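Long-range contacts in glutamyl endopeptidase (Staphylococcus epidermidis, PDB 6PYM), which is a secreted serine protease that probably cleaves protein chains on the carbonyl side of glutamate, and also of aspartate: residues I11-T15 and P67-N71; H18-V22 and P172-N178; P60-H66 and K79-I85; L94-R98 and F205-I210. The protein carries 1 engineered substitution. All coordinates share one frame; numbering follows the deposited sequence.

In the fold
The first strand, 8-11, belongs to the seven-stranded sheet; the chain then passes to the first strand of the six-stranded barrel. The loop between them supplies the first segments of contacts 1 and 2. Contact 1 closes on the loop after strand 64-67. It crosses contact 3, which pairs that strand with strand 80-87 of the same barrel. Contact 2 closes much later, on strand 172-174 of the seven-stranded sheet. It crosses contact 1, and contact 3 is nested inside its loop. Contact 4 follows contacts 1 and 3 in series and crosses contact 2. It brings helix 200-209 back against barrel strand 95-99, the neighbour of strand 80-87.

Contact 1: I11-T15 and P67-N71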
loop_
_atom_site.group_PDB
_atom_site.type_symbol
_atom_site.label_atom_id
_atom_site.label_comp_id
_atom_site.label_asym_id
_atom_site.label_seq_id
_atom_site.Cartn_x
_atom_site.Cartn_y
_atom_site.Cartn_z
ATOM N N ILE A 11 11.941 -8.774 2.451
ATOM C CA ILE A 11 12.128 -8.834 1.008
ATOM C C ILE A 11 13.422 -8.116 0.673
ATOM O O ILE A 11 13.637 -6.966 1.077
ATOM C CB ILE A 11 10.950 -8.185 0.260
ATOM C CG1 ILE A 11 9.614 -8.821 0.657
ATOM C CG2 ILE A 11 11.186 -8.220 -1.259
ATOM C CD1 ILE A 11 9.560 -10.304 0.479
ATOM N N PHE A 12 14.281 -8.794 -0.080
ATOM C CA PHE A 12 15.580 -8.271 -0.474
ATOM C C PHE A 12 15.607 -7.821 -1.922
ATOM O O PHE A 12 16.218 -6.797 -2.244
ATOM C CB PHE A 12 16.658 -9.322 -0.194
ATOM C CG PHE A 12 16.641 -9.781 1.228
ATOM C CD1 PHE A 12 17.211 -9.003 2.209
ATOM C CD2 PHE A 12 15.981 -10.944 1.593
ATOM C CE1 PHE A 12 17.168 -9.406 3.527
ATOM C CE2 PHE A 12 15.939 -11.347 2.904
ATOM C CZ PHE A 12 16.533 -10.580 3.864
ATOM N N ASN A 13 14.932 -8.557 -2.796
ATOM C CA ASN A 13 14.852 -8.201 -4.212
ATOM C C ASN A 13 13.637 -7.300 -4.436
ATOM O O ASN A 13 12.664 -7.650 -5.103
ATOM C CB ASN A 13 14.791 -9.458 -5.071
ATOM C CG ASN A 13 16.049 -10.293 -4.956
ATOM O OD1 ASN A 13 16.008 -11.444 -4.517
ATOM N ND2 ASN A 13 17.176 -9.711 -5.314
ATOM N N THR A 14 13.722 -6.103 -3.854
ATOM C CA THR A 14 12.568 -5.209 -3.764
ATOM C C THR A 14 12.158 -4.603 -5.096
ATOM O O THR A 14 11.050 -4.053 -5.179
ATOM C CB THR A 14 12.829 -4.082 -2.765
ATOM O OG1 THR A 14 13.970 -3.320 -3.190
ATOM C CG2 THR A 14 13.056 -4.629 -1.368
ATOM N N THR A 15 13.007 -4.672 -6.127
ATOM C CA THR A 15 12.651 -4.166 -7.448
ATOM C C THR A 15 12.153 -5.256 -8.381
ATOM O O THR A 15 11.849 -4.962 -9.541
ATOM C CB THR A 15 13.833 -3.447 -8.127
ATOM O OG1 THR A 15 14.863 -4.393 -8.461
ATOM C CG2 THR A 15 14.410 -2.350 -7.253
ATOM N N PRO A 67 9.393 4.052 -4.041
ATOM C CA PRO A 67 8.979 2.719 -4.490
ATOM C C PRO A 67 10.168 1.778 -4.443
ATOM O O PRO A 67 11.295 2.156 -4.774
ATOM C CB PRO A 67 8.512 2.961 -5.931
ATOM C CG PRO A 67 9.309 4.150 -6.380
ATOM C CD PRO A 67 9.491 5.014 -5.157
ATOM N N SER A 68 9.919 0.549 -4.004
ATOM C CA SER A 68 10.943 -0.489 -3.965
ATOM C C SER A 68 12.032 -0.207 -2.946
ATOM O O SER A 68 13.135 -0.755 -3.069
ATOM C CB SER A 68 11.592 -0.768 -5.336
ATOM O OG SER A 68 10.753 -0.451 -6.436
ATOM N N ALA A 69 11.777 0.638 -1.947
ATOM C CA ALA A 69 12.801 0.928 -0.953
ATOM C C ALA A 69 13.275 -0.363 -0.305
ATOM O O ALA A 69 12.474 -1.253 0.004
ATOM C CB ALA A 69 12.236 1.852 0.120
ATOM N N LYS A 70 14.591 -0.470 -0.124
ATOM C CA LYS A 70 15.203 -1.672 0.430
ATOM C C LYS A 70 15.733 -1.481 1.840
ATOM O O LYS A 70 15.636 -2.404 2.658
ATOM C CB LYS A 70 16.322 -2.187 -0.483
ATOM C CG LYS A 70 16.930 -3.493 0.015
ATOM C CD LYS A 70 17.934 -4.057 -0.954
ATOM C CE LYS A 70 18.525 -5.345 -0.416
ATOM N NZ LYS A 70 19.197 -5.151 0.899
ATOM N N ASN A 71 16.299 -0.312 2.132
ATOM C CA ASN A 71 16.629 0.113 3.490
ATOM C C ASN A 71 16.855 1.622 3.457
ATOM O O ASN A 71 16.752 2.255 2.405
ATOM C CB ASN A 71 17.813 -0.666 4.081
ATOM C CG ASN A 71 19.094 -0.499 3.281
ATOM O OD1 ASN A 71 19.625 0.601 3.161
ATOM N ND2 ASN A 71 19.601 -1.598 2.747
HETATM O O HOH W 1 14.094 -4.722 2.768
#
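Thr14 and Ser68 share the direct hydrogen bond between 11-15 and 67-71. Thr14 OG1 donates to Ser68 O at 2.7 Å. It comes from above the carbonyl plane, 37° out of it. With chi1 at 60°, Thr14 OG1 lies between its own backbone N and carbonyl carbon. Its CG2 is directed to Ala69 O instead. A water makes a second polar link, donating to Ile11 O and to Lys70 O, each at 2.8 Å.

The contact sits where the two halves of a chymotrypsin-like fold meet: 11-15 leaves strand 8-11 of the seven-stranded sheet, and 67-71 leaves barrel strand 64-67. Asn13 is the centre of an inverse gamma turn, in which Thr14 N makes a weak bond of 3.1 Å to Phe12 O.

The remaining contacts are van der Waals. Thr15 CG2 meets Ser68 CB at 3.8 Å. The same CB lies 3.3 Å from Thr14 O. Ser68 OG is engaged elsewhere, by Asp20 O and Asn77 ND2. The Lys70 chain runs extended past the turn and bends only at its last torsion. Its methylene carbons therefore lie alongside Phe12 O, with Lys70 CE closest at 3.3 Å.

Contact 2: H18-V22 and P172-N178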
loop_
_atom_site.group_PDB
_atom_site.type_symbol
_atom_site.label_atom_id
_atom_site.label_comp_id
_atom_site.label_asym_id
_atom_site.label_seq_id
_atom_site.Cartn_x
_atom_site.Cartn_y
_atom_site.Cartn_z
ATOM N N HIS A 18 6.384 -8.671 -8.140
ATOM C CA HIS A 18 5.318 -7.789 -7.681
ATOM C C HIS A 18 5.757 -6.838 -6.573
ATOM O O HIS A 18 4.969 -5.967 -6.177
ATOM C CB HIS A 18 4.076 -8.594 -7.272
ATOM C CG HIS A 18 4.184 -9.287 -5.945
ATOM N ND1 HIS A 18 4.928 -10.434 -5.746
ATOM C CD2 HIS A 18 3.596 -9.011 -4.759
ATOM C CE1 HIS A 18 4.804 -10.823 -4.489
ATOM N NE2 HIS A 18 3.993 -9.982 -3.871
ATOM N N TYR A 19 6.987 -6.963 -6.077
ATOM C CA TYR A 19 7.444 -6.131 -4.974
ATOM C C TYR A 19 7.813 -4.722 -5.401
ATOM O O TYR A 19 7.814 -3.820 -4.554
ATOM C CB TYR A 19 8.643 -6.786 -4.290
ATOM C CG TYR A 19 8.294 -8.137 -3.725
ATOM C CD1 TYR A 19 7.462 -8.247 -2.618
ATOM C CD2 TYR A 19 8.765 -9.303 -4.311
ATOM C CE1 TYR A 19 7.123 -9.473 -2.096
ATOM C CE2 TYR A 19 8.429 -10.544 -3.799
ATOM C CZ TYR A 19 7.601 -10.625 -2.694
ATOM O OH TYR A 19 7.267 -11.871 -2.194
ATOM N N ASP A 20 8.099 -4.503 -6.689
ATOM C CA ASP A 20 8.615 -3.202 -7.099
ATOM C C ASP A 20 7.640 -2.073 -6.784
ATOM O O ASP A 20 8.063 -0.964 -6.441
ATOM C CB ASP A 20 9.050 -3.182 -8.572
ATOM C CG ASP A 20 7.922 -3.506 -9.557
ATOM O OD1 ASP A 20 6.847 -4.009 -9.160
ATOM O OD2 ASP A 20 8.145 -3.276 -10.777
ATOM N N ALA A 21 6.338 -2.333 -6.893
ATOM C CA ALA A 21 5.334 -1.301 -6.676
ATOM C C ALA A 21 5.117 -0.988 -5.202
ATOM O O ALA A 21 4.523 0.050 -4.883
ATOM C CB ALA A 21 4.011 -1.715 -7.324
ATOM N N VAL A 22 5.542 -1.875 -4.306
ATOM C CA VAL A 22 5.425 -1.622 -2.875
ATOM C C VAL A 22 6.320 -0.444 -2.505
ATOM O O VAL A 22 7.500 -0.407 -2.887
ATOM C CB VAL A 22 5.785 -2.891 -2.086
ATOM C CG1 VAL A 22 5.669 -2.647 -0.588
ATOM C CG2 VAL A 22 4.902 -4.061 -2.517
ATOM N N PRO A 172 -0.176 -2.734 0.424
ATOM C CA PRO A 172 -1.057 -3.566 -0.394
ATOM C C PRO A 172 -1.283 -4.933 0.234
ATOM O O PRO A 172 -0.378 -5.540 0.820
ATOM C CB PRO A 172 -0.300 -3.691 -1.719
ATOM C CG PRO A 172 1.128 -3.463 -1.354
ATOM C CD PRO A 172 1.098 -2.440 -0.257
ATOM N N VAL A 173 -2.515 -5.413 0.084
ATOM C CA VAL A 173 -2.917 -6.774 0.410
ATOM C C VAL A 173 -2.955 -7.525 -0.913
ATOM O O VAL A 173 -3.708 -7.144 -1.814
ATOM C CB VAL A 173 -4.311 -6.796 1.059
ATOM C CG1 VAL A 173 -4.649 -8.202 1.540
ATOM C CG2 VAL A 173 -4.429 -5.767 2.178
ATOM N N PHE A 174 -2.135 -8.562 -1.051
ATOM C CA PHE A 174 -2.017 -9.304 -2.300
ATOM C C PHE A 174 -2.672 -10.674 -2.167
ATOM O O PHE A 174 -2.487 -11.370 -1.161
ATOM C CB PHE A 174 -0.548 -9.534 -2.668
ATOM C CG PHE A 174 0.192 -8.301 -3.105
ATOM C CD1 PHE A 174 -0.015 -7.746 -4.355
ATOM C CD2 PHE A 174 1.143 -7.720 -2.278
ATOM C CE1 PHE A 174 0.697 -6.619 -4.764
ATOM C CE2 PHE A 174 1.858 -6.595 -2.680
ATOM C CZ PHE A 174 1.637 -6.049 -3.927
ATOM N N ASN A 175 -3.406 -11.079 -3.210
ATOM C CA ASN A 175 -3.842 -12.465 -3.311
ATOM C C ASN A 175 -2.726 -13.343 -3.885
ATOM O O ASN A 175 -1.597 -12.897 -4.125
ATOM C CB ASN A 175 -5.154 -12.581 -4.092
ATOM C CG ASN A 175 -5.028 -12.161 -5.551
ATOM O OD1 ASN A 175 -3.929 -12.090 -6.102
ATOM N ND2 ASN A 175 -6.171 -11.900 -6.187
ATOM N N GLY A 176 -3.046 -14.624 -4.102
ATOM C CA GLY A 176 -2.072 -15.574 -4.610
ATOM C C GLY A 176 -1.615 -15.291 -6.023
ATOM O O GLY A 176 -0.539 -15.755 -6.420
ATOM N N LYS A 177 -2.408 -14.556 -6.795
ATOM C CA LYS A 177 -2.019 -14.095 -8.121
ATOM C C LYS A 177 -1.217 -12.797 -8.083
ATOM O O LYS A 177 -0.937 -12.223 -9.140
ATOM C CB LYS A 177 -3.257 -13.920 -9.004
ATOM C CG LYS A 177 -4.011 -15.212 -9.306
ATOM C CD LYS A 177 -5.283 -14.922 -10.091
ATOM C CE LYS A 177 -6.063 -16.193 -10.373
ATOM N NZ LYS A 177 -7.341 -15.898 -11.072
ATOM N N ASN A 178 -0.853 -12.322 -6.892
ATOM C CA ASN A 178 -0.094 -11.085 -6.730
ATOM C C ASN A 178 -0.853 -9.872 -7.239
ATOM O O ASN A 178 -0.253 -8.909 -7.719
ATOM C CB ASN A 178 1.312 -11.184 -7.316
ATOM C CG ASN A 178 2.171 -12.163 -6.559
ATOM O OD1 ASN A 178 2.045 -12.288 -5.344
ATOM N ND2 ASN A 178 3.056 -12.855 -7.264
#
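His18 has chi1 at 76°, which sets its ring between the backbone N and the carbonyl carbon and directs it at Phe174 and Asn178. Asn178 has chi1 at -67°, and this lays its amide over the imidazole. Together they join the loop leading into barrel strand 22-27 to strand 172-174 of the other sheet, across the two halves of a chymotrypsin-like fold. Pro172 is about 10 Å, side chain to side chain, from Ala169, engineered at the predicted charge-relay serine position.

The two rings make a T-shaped pair, with centroids 4.6 Å apart and planes at 83°. His18 CD2 stands over the centre of the Phe174 face, 3.6 Å from Phe174 CE2. The Asn178 amide stacks on one face of the imidazole, and Asn178 OD1 is 3.2 Å from His18 CE1. Asn178 CB adds a CH-pi contact with that ring. Tyr19 lies at the opposite face, offset toward the rim. A type I turn from Asn175 sets Asn178 beside the histidine.

Beside the ring pair, one methyl serves two partners: Val22 CG2 is 4.0 Å from Pro172 CG and also touches the Phe174 edge, near the ring plane, at CE2.

Contact 3: P60-H66 and K79-I85; sequences PRNISVH and KFVGQEI
Arg61, Pro60 and Lys79 each have more surface buried by the contact than any other residue of 60-66 and 79-85. The Arg61 chain folds back at chi2 (-46°) and chi3 (-73°). Its guanidinium therefore lies across Val81, whose CG1 comes over one face and reaches Arg61 CZ at 3.4 Å. Arg61 NH1 is hydrogen-bonded to Ser100 OG outside the contact.

Pro60 sits over the backbone of the other strand. Its CB is 3.6 Å from Gln83 C, and its CG meets Ile85 CG1 at 4.2 Å. Pro60 O receives a CA-H...O contact from Gly82 CA at 3.2 Å. Gly82 has no side chain, so the two backbones come very near each other here.

Lys79 works at the other end. Its side chain runs beside His66 in the same direction. Lys79 CB makes a CH-pi contact over the face of the imidazole, 3.6 Å from the ring centroid. Further out, Lys79 CD passes Ser64 OG. The His66 ring also stacks with Tyr75.

Between these ends the strands pair as antiparallel neighbours in the six-stranded barrel of the chymotrypsin-like fold. Val65 and Phe80 form a hydrogen-bonded pair: Val65 N to Phe80 O is 2.9 Å and Phe80 N to Val65 O is 2.8 Å. Gly82 N continues the pairing to Ile63 O with a nearly straight bond of 169°. Ser64 and Val81 form the non-hydrogen-bonded pair between.

The three clear hydrogen bonds join backbone to backbone. The basic side chains add dispersion contacts through the guanidinium face and the methylenes.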
loop_
_atom_site.group_PDB
_atom_site.type_symbol
_atom_site.label_atom_id
_atom_site.label_comp_id
_atom_site.label_asym_id
_atom_site.label_seq_id
_atom_site.Cartn_x
_atom_site.Cartn_y
_atom_site.Cartn_z
ATOM N N PRO A 60 0.874 18.272 0.078
ATOM C CA PRO A 60 1.392 17.018 -0.493
ATOM C C PRO A 60 2.892 17.019 -0.680
ATOM O O PRO A 60 3.501 15.940 -0.676
ATOM C CB PRO A 60 0.665 16.912 -1.842
ATOM C CG PRO A 60 -0.530 17.810 -1.716
ATOM C CD PRO A 60 -0.116 18.919 -0.799
ATOM N N ARG A 61 3.510 18.196 -0.824
ATOM C CA ARG A 61 4.948 18.295 -1.018
ATOM C C ARG A 61 5.739 17.823 0.195
ATOM O O ARG A 61 6.949 17.604 0.078
ATOM C CB ARG A 61 5.361 19.734 -1.365
ATOM C CG ARG A 61 4.727 20.358 -2.596
ATOM C CD ARG A 61 4.729 19.418 -3.793
ATOM N NE ARG A 61 6.043 19.246 -4.381
ATOM C CZ ARG A 61 6.253 18.552 -5.488
ATOM N NH1 ARG A 61 5.229 17.979 -6.107
ATOM N NH2 ARG A 61 7.487 18.427 -5.965
ATOM N N ASN A 62 5.092 17.675 1.348
ATOM C CA ASN A 62 5.717 17.114 2.536
ATOM C C ASN A 62 5.875 15.600 2.471
ATOM O O ASN A 62 6.522 15.028 3.353
ATOM C CB ASN A 62 4.883 17.458 3.776
ATOM C CG ASN A 62 4.922 18.937 4.121
ATOM O OD1 ASN A 62 5.901 19.626 3.843
ATOM N ND2 ASN A 62 3.857 19.425 4.750
ATOM N N ILE A 63 5.305 14.935 1.470
ATOM C CA ILE A 63 5.288 13.476 1.419
ATOM C C ILE A 63 6.338 12.997 0.427
ATOM O O ILE A 63 6.304 13.376 -0.750
ATOM C CB ILE A 63 3.900 12.952 1.027
ATOM C CG1 ILE A 63 2.826 13.558 1.928
ATOM C CG2 ILE A 63 3.883 11.437 1.109
ATOM C CD1 ILE A 63 1.423 13.231 1.478
ATOM N N SER A 64 7.245 12.139 0.887
ATOM C CA SER A 64 8.205 11.457 0.028
ATOM C C SER A 64 7.780 10.006 -0.163
ATOM O O SER A 64 7.482 9.307 0.812
ATOM C CB SER A 64 9.595 11.477 0.658
ATOM O OG SER A 64 10.145 12.783 0.690
ATOM N N VAL A 65 7.799 9.547 -1.409
ATOM C CA VAL A 65 7.411 8.184 -1.770
ATOM C C VAL A 65 8.613 7.505 -2.401
ATOM O O VAL A 65 9.155 7.998 -3.397
ATOM C CB VAL A 65 6.228 8.180 -2.749
ATOM C CG1 VAL A 65 5.869 6.753 -3.145
ATOM C CG2 VAL A 65 5.032 8.902 -2.144
ATOM N N HIS A 66 9.007 6.363 -1.848
ATOM C CA HIS A 66 10.176 5.619 -2.311
ATOM C C HIS A 66 9.712 4.238 -2.762
ATOM O O HIS A 66 9.632 3.305 -1.947
ATOM C CB HIS A 66 11.201 5.480 -1.182
ATOM C CG HIS A 66 11.772 6.778 -0.681
ATOM N ND1 HIS A 66 11.185 7.559 0.296
ATOM C CD2 HIS A 66 12.939 7.391 -0.993
ATOM C CE1 HIS A 66 11.958 8.607 0.546
ATOM N NE2 HIS A 66 13.026 8.526 -0.223
ATOM N N LYS A 79 13.153 8.726 -4.999
ATOM C CA LYS A 79 11.911 9.174 -4.396
ATOM C C LYS A 79 11.118 10.027 -5.374
ATOM O O LYS A 79 11.640 10.537 -6.374
ATOM C CB LYS A 79 12.121 9.923 -3.070
ATOM C CG LYS A 79 12.516 11.380 -3.189
ATOM C CD LYS A 79 12.562 12.025 -1.807
ATOM C CE LYS A 79 12.629 13.546 -1.889
ATOM N NZ LYS A 79 13.887 14.034 -2.522
ATOM N N PHE A 80 9.830 10.156 -5.066
ATOM C CA PHE A 80 8.883 10.990 -5.783
ATOM C C PHE A 80 8.110 11.789 -4.750
ATOM O O PHE A 80 7.773 11.273 -3.678
ATOM C CB PHE A 80 7.934 10.113 -6.596
ATOM C CG PHE A 80 8.633 9.314 -7.652
ATOM C CD1 PHE A 80 9.300 8.140 -7.326
ATOM C CD2 PHE A 80 8.663 9.755 -8.961
ATOM C CE1 PHE A 80 9.977 7.422 -8.286
ATOM C CE2 PHE A 80 9.331 9.040 -9.926
ATOM C CZ PHE A 80 9.989 7.869 -9.591
ATOM N N VAL A 81 7.854 13.052 -5.052
ATOM C CA VAL A 81 7.268 13.984 -4.094
ATOM C C VAL A 81 5.773 14.119 -4.344
ATOM O O VAL A 81 5.326 14.255 -5.491
ATOM C CB VAL A 81 7.978 15.350 -4.154
ATOM C CG1 VAL A 81 7.377 16.318 -3.138
ATOM C CG2 VAL A 81 9.477 15.183 -3.914
ATOM N N GLY A 82 4.997 14.098 -3.266
ATOM C CA GLY A 82 3.566 14.269 -3.379
ATOM C C GLY A 82 3.172 15.538 -4.108
ATOM O O GLY A 82 3.791 16.591 -3.922
ATOM N N GLN A 83 2.147 15.443 -4.936
ATOM C CA GLN A 83 1.647 16.558 -5.728
ATOM C C GLN A 83 0.186 16.862 -5.455
ATOM O O GLN A 83 -0.189 18.036 -5.361
ATOM C CB GLN A 83 1.851 16.274 -7.230
ATOM C CG GLN A 83 1.554 17.459 -8.150
ATOM C CD GLN A 83 0.106 17.521 -8.588
ATOM O OE1 GLN A 83 -0.566 16.498 -8.714
ATOM N NE2 GLN A 83 -0.387 18.732 -8.828
ATOM N N GLU A 84 -0.658 15.839 -5.312
ATOM C CA GLU A 84 -2.072 16.050 -5.050
ATOM C C GLU A 84 -2.625 14.856 -4.285
ATOM O O GLU A 84 -2.361 13.705 -4.647
ATOM C CB GLU A 84 -2.844 16.228 -6.364
ATOM C CG GLU A 84 -4.316 16.558 -6.178
ATOM C CD GLU A 84 -5.049 16.738 -7.496
ATOM O OE1 GLU A 84 -4.536 16.268 -8.536
ATOM O OE2 GLU A 84 -6.137 17.351 -7.487
ATOM N N ILE A 85 -3.411 15.138 -3.248
ATOM C CA ILE A 85 -4.079 14.112 -2.457
ATOM C C ILE A 85 -5.521 14.013 -2.924
ATOM O O ILE A 85 -6.239 15.022 -2.960
ATOM C CB ILE A 85 -4.016 14.450 -0.961
ATOM C CG1 ILE A 85 -2.569 14.400 -0.469
ATOM C CG2 ILE A 85 -4.931 13.519 -0.171
ATOM C CD1 ILE A 85 -2.367 15.089 0.856
#

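Contact 4: L94-R98 and F205-I210; sequences LAILR and FLRNNI
The Ile96 and Phe205 side chains reach toward each other from opposing directions. Ile96 CD1 lies 3.5 Å from Phe205 CZ. The same methyl touches Asn209 CB at 3.6 Å and Ile210 CD1 at 3.7 Å, so it sits within a group of side chains from the last turn of helix 200-209 and the residue after it. Leu94 CD2 reaches the Phe205 ring more loosely.

The polar part lies beside this group. A water accepts from Arg98 NH2 and donates to Asn209 OD1, each at 2.9 Å. Asn209 O also lies near the plane of the guanidinium edge, but the angle is poor for a bond.

The next shell fixes these groups. Asn209 ND2 donates to Phe205 O, one turn back, at 2.9 Å and 173°. This bond lies in the amide plane and sets the rotation of the amide. Leu206 O accepts from both Asn209 N and Ile210 N. Phe205 packs edge-to-face with Tyr88.

Helix 205-209 runs at 21° to strand 95-98, with axes 10.6 Å apart. A C-terminal helix lying against the N-terminal barrel is a feature of chymotrypsin-like proteases. Leu94 follows Asp93, a predicted charge-relay residue. Arg98 forms salt bridges with Glu45 and Glu84, so its charge is probably balanced within the barrel, and its hydrogen-bonded link to Asn209 passes through water.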
loop_
_atom_site.group_PDB
_atom_site.type_symbol
_atom_site.label_atom_id
_atom_site.label_comp_id
_atom_site.label_asym_id
_atom_site.label_seq_id
_atom_site.Cartn_x
_atom_site.Cartn_y
_atom_site.Cartn_z
ATOM N N LEU A 94 -8.827 5.290 2.601
ATOM C CA LEU A 94 -8.182 5.124 1.301
ATOM C C LEU A 94 -7.975 6.479 0.648
ATOM O O LEU A 94 -8.902 7.296 0.591
ATOM C CB LEU A 94 -9.052 4.273 0.379
ATOM C CG LEU A 94 -8.517 4.062 -1.041
ATOM C CD1 LEU A 94 -7.195 3.283 -1.036
ATOM C CD2 LEU A 94 -9.572 3.369 -1.897
ATOM N N ALA A 95 -6.781 6.703 0.114
ATOM C CA ALA A 95 -6.505 7.893 -0.671
ATOM C C ALA A 95 -5.573 7.546 -1.817
ATOM O O ALA A 95 -4.716 6.661 -1.702
ATOM C CB ALA A 95 -5.855 8.990 0.180
ATOM N N ILE A 96 -5.753 8.248 -2.931
ATOM C CA ILE A 96 -4.760 8.283 -3.995
ATOM C C ILE A 96 -3.816 9.428 -3.686
ATOM O O ILE A 96 -4.260 10.530 -3.334
ATOM C CB ILE A 96 -5.425 8.510 -5.364
ATOM C CG1 ILE A 96 -6.408 7.383 -5.698
ATOM C CG2 ILE A 96 -4.361 8.681 -6.450
ATOM C CD1 ILE A 96 -7.316 7.692 -6.889
ATOM N N LEU A 97 -2.521 9.183 -3.807
ATOM C CA LEU A 97 -1.537 10.258 -3.794
ATOM C C LEU A 97 -0.927 10.317 -5.184
ATOM O O LEU A 97 -0.285 9.360 -5.631
ATOM C CB LEU A 97 -0.452 10.048 -2.741
ATOM C CG LEU A 97 0.625 11.141 -2.718
ATOM C CD1 LEU A 97 0.055 12.495 -2.302
ATOM C CD2 LEU A 97 1.760 10.746 -1.808
ATOM N N ARG A 98 -1.169 11.421 -5.882
ATOM C CA ARG A 98 -0.486 11.684 -7.136
ATOM C C ARG A 98 0.856 12.315 -6.808
ATOM O O ARG A 98 0.927 13.217 -5.967
ATOM C CB ARG A 98 -1.331 12.635 -7.980
ATOM C CG ARG A 98 -0.797 12.925 -9.365
ATOM C CD ARG A 98 -1.905 13.508 -10.234
ATOM N NE ARG A 98 -2.897 12.489 -10.564
ATOM C CZ ARG A 98 -4.209 12.695 -10.593
ATOM N NH1 ARG A 98 -4.709 13.888 -10.305
ATOM N NH2 ARG A 98 -5.023 11.696 -10.908
ATOM N N PHE A 205 -13.951 4.493 -8.389
ATOM C CA PHE A 205 -13.107 5.604 -7.963
ATOM C C PHE A 205 -11.723 5.524 -8.599
ATOM O O PHE A 205 -11.179 6.537 -9.050
ATOM C CB PHE A 205 -13.032 5.590 -6.431
ATOM C CG PHE A 205 -11.941 6.449 -5.829
ATOM C CD1 PHE A 205 -12.036 7.831 -5.826
ATOM C CD2 PHE A 205 -10.853 5.860 -5.196
ATOM C CE1 PHE A 205 -11.050 8.608 -5.243
ATOM C CE2 PHE A 205 -9.873 6.631 -4.612
ATOM C CZ PHE A 205 -9.969 8.006 -4.639
ATOM N N LEU A 206 -11.146 4.325 -8.662
ATOM C CA LEU A 206 -9.831 4.175 -9.284
ATOM C C LEU A 206 -9.880 4.521 -10.767
ATOM O O LEU A 206 -9.044 5.284 -11.264
ATOM C CB LEU A 206 -9.308 2.758 -9.079
ATOM C CG LEU A 206 -9.047 2.342 -7.633
ATOM C CD1 LEU A 206 -8.551 0.901 -7.611
ATOM C CD2 LEU A 206 -8.060 3.289 -6.940
ATOM N N ARG A 207 -10.849 3.957 -11.497
ATOM C CA ARG A 207 -10.936 4.211 -12.936
ATOM C C ARG A 207 -11.129 5.689 -13.235
ATOM O O ARG A 207 -10.607 6.199 -14.235
ATOM C CB ARG A 207 -12.085 3.417 -13.555
ATOM C CG ARG A 207 -11.805 1.949 -13.701
ATOM C CD ARG A 207 -12.900 1.249 -14.483
ATOM N NE ARG A 207 -12.545 -0.152 -14.666
ATOM C CZ ARG A 207 -13.081 -1.170 -14.000
ATOM N NH1 ARG A 207 -14.040 -0.954 -13.121
ATOM N NH2 ARG A 207 -12.666 -2.406 -14.234
ATOM N N ASN A 208 -11.887 6.390 -12.395
ATOM C CA ASN A 208 -12.211 7.784 -12.660
ATOM C C ASN A 208 -11.097 8.747 -12.297
ATOM O O ASN A 208 -11.191 9.933 -12.637
ATOM C CB ASN A 208 -13.523 8.146 -11.981
ATOM C CG ASN A 208 -14.695 7.473 -12.651
ATOM O OD1 ASN A 208 -14.738 7.387 -13.876
ATOM N ND2 ASN A 208 -15.620 6.957 -11.864
ATOM N N ASN A 209 -10.044 8.275 -11.639
ATOM C CA ASN A 209 -8.912 9.115 -11.285
ATOM C C ASN A 209 -7.590 8.627 -11.839
ATOM O O ASN A 209 -6.636 9.411 -11.886
ATOM C CB ASN A 209 -8.784 9.227 -9.763
ATOM C CG ASN A 209 -9.869 10.061 -9.170
ATOM O OD1 ASN A 209 -9.758 11.286 -9.142
ATOM N ND2 ASN A 209 -10.936 9.425 -8.718
ATOM N N ILE A 210 -7.511 7.373 -12.270
ATOM C CA ILE A 210 -6.262 6.741 -12.676
ATOM C C ILE A 210 -6.577 6.014 -13.975
ATOM O O ILE A 210 -6.949 4.831 -13.954
ATOM C CB ILE A 210 -5.764 5.770 -11.594
ATOM C CG1 ILE A 210 -5.724 6.453 -10.225
ATOM C CG2 ILE A 210 -4.390 5.227 -11.956
ATOM C CD1 ILE A 210 -5.364 5.524 -9.086
HETATM O O HOH W 2 -7.808 12.574 -10.792
#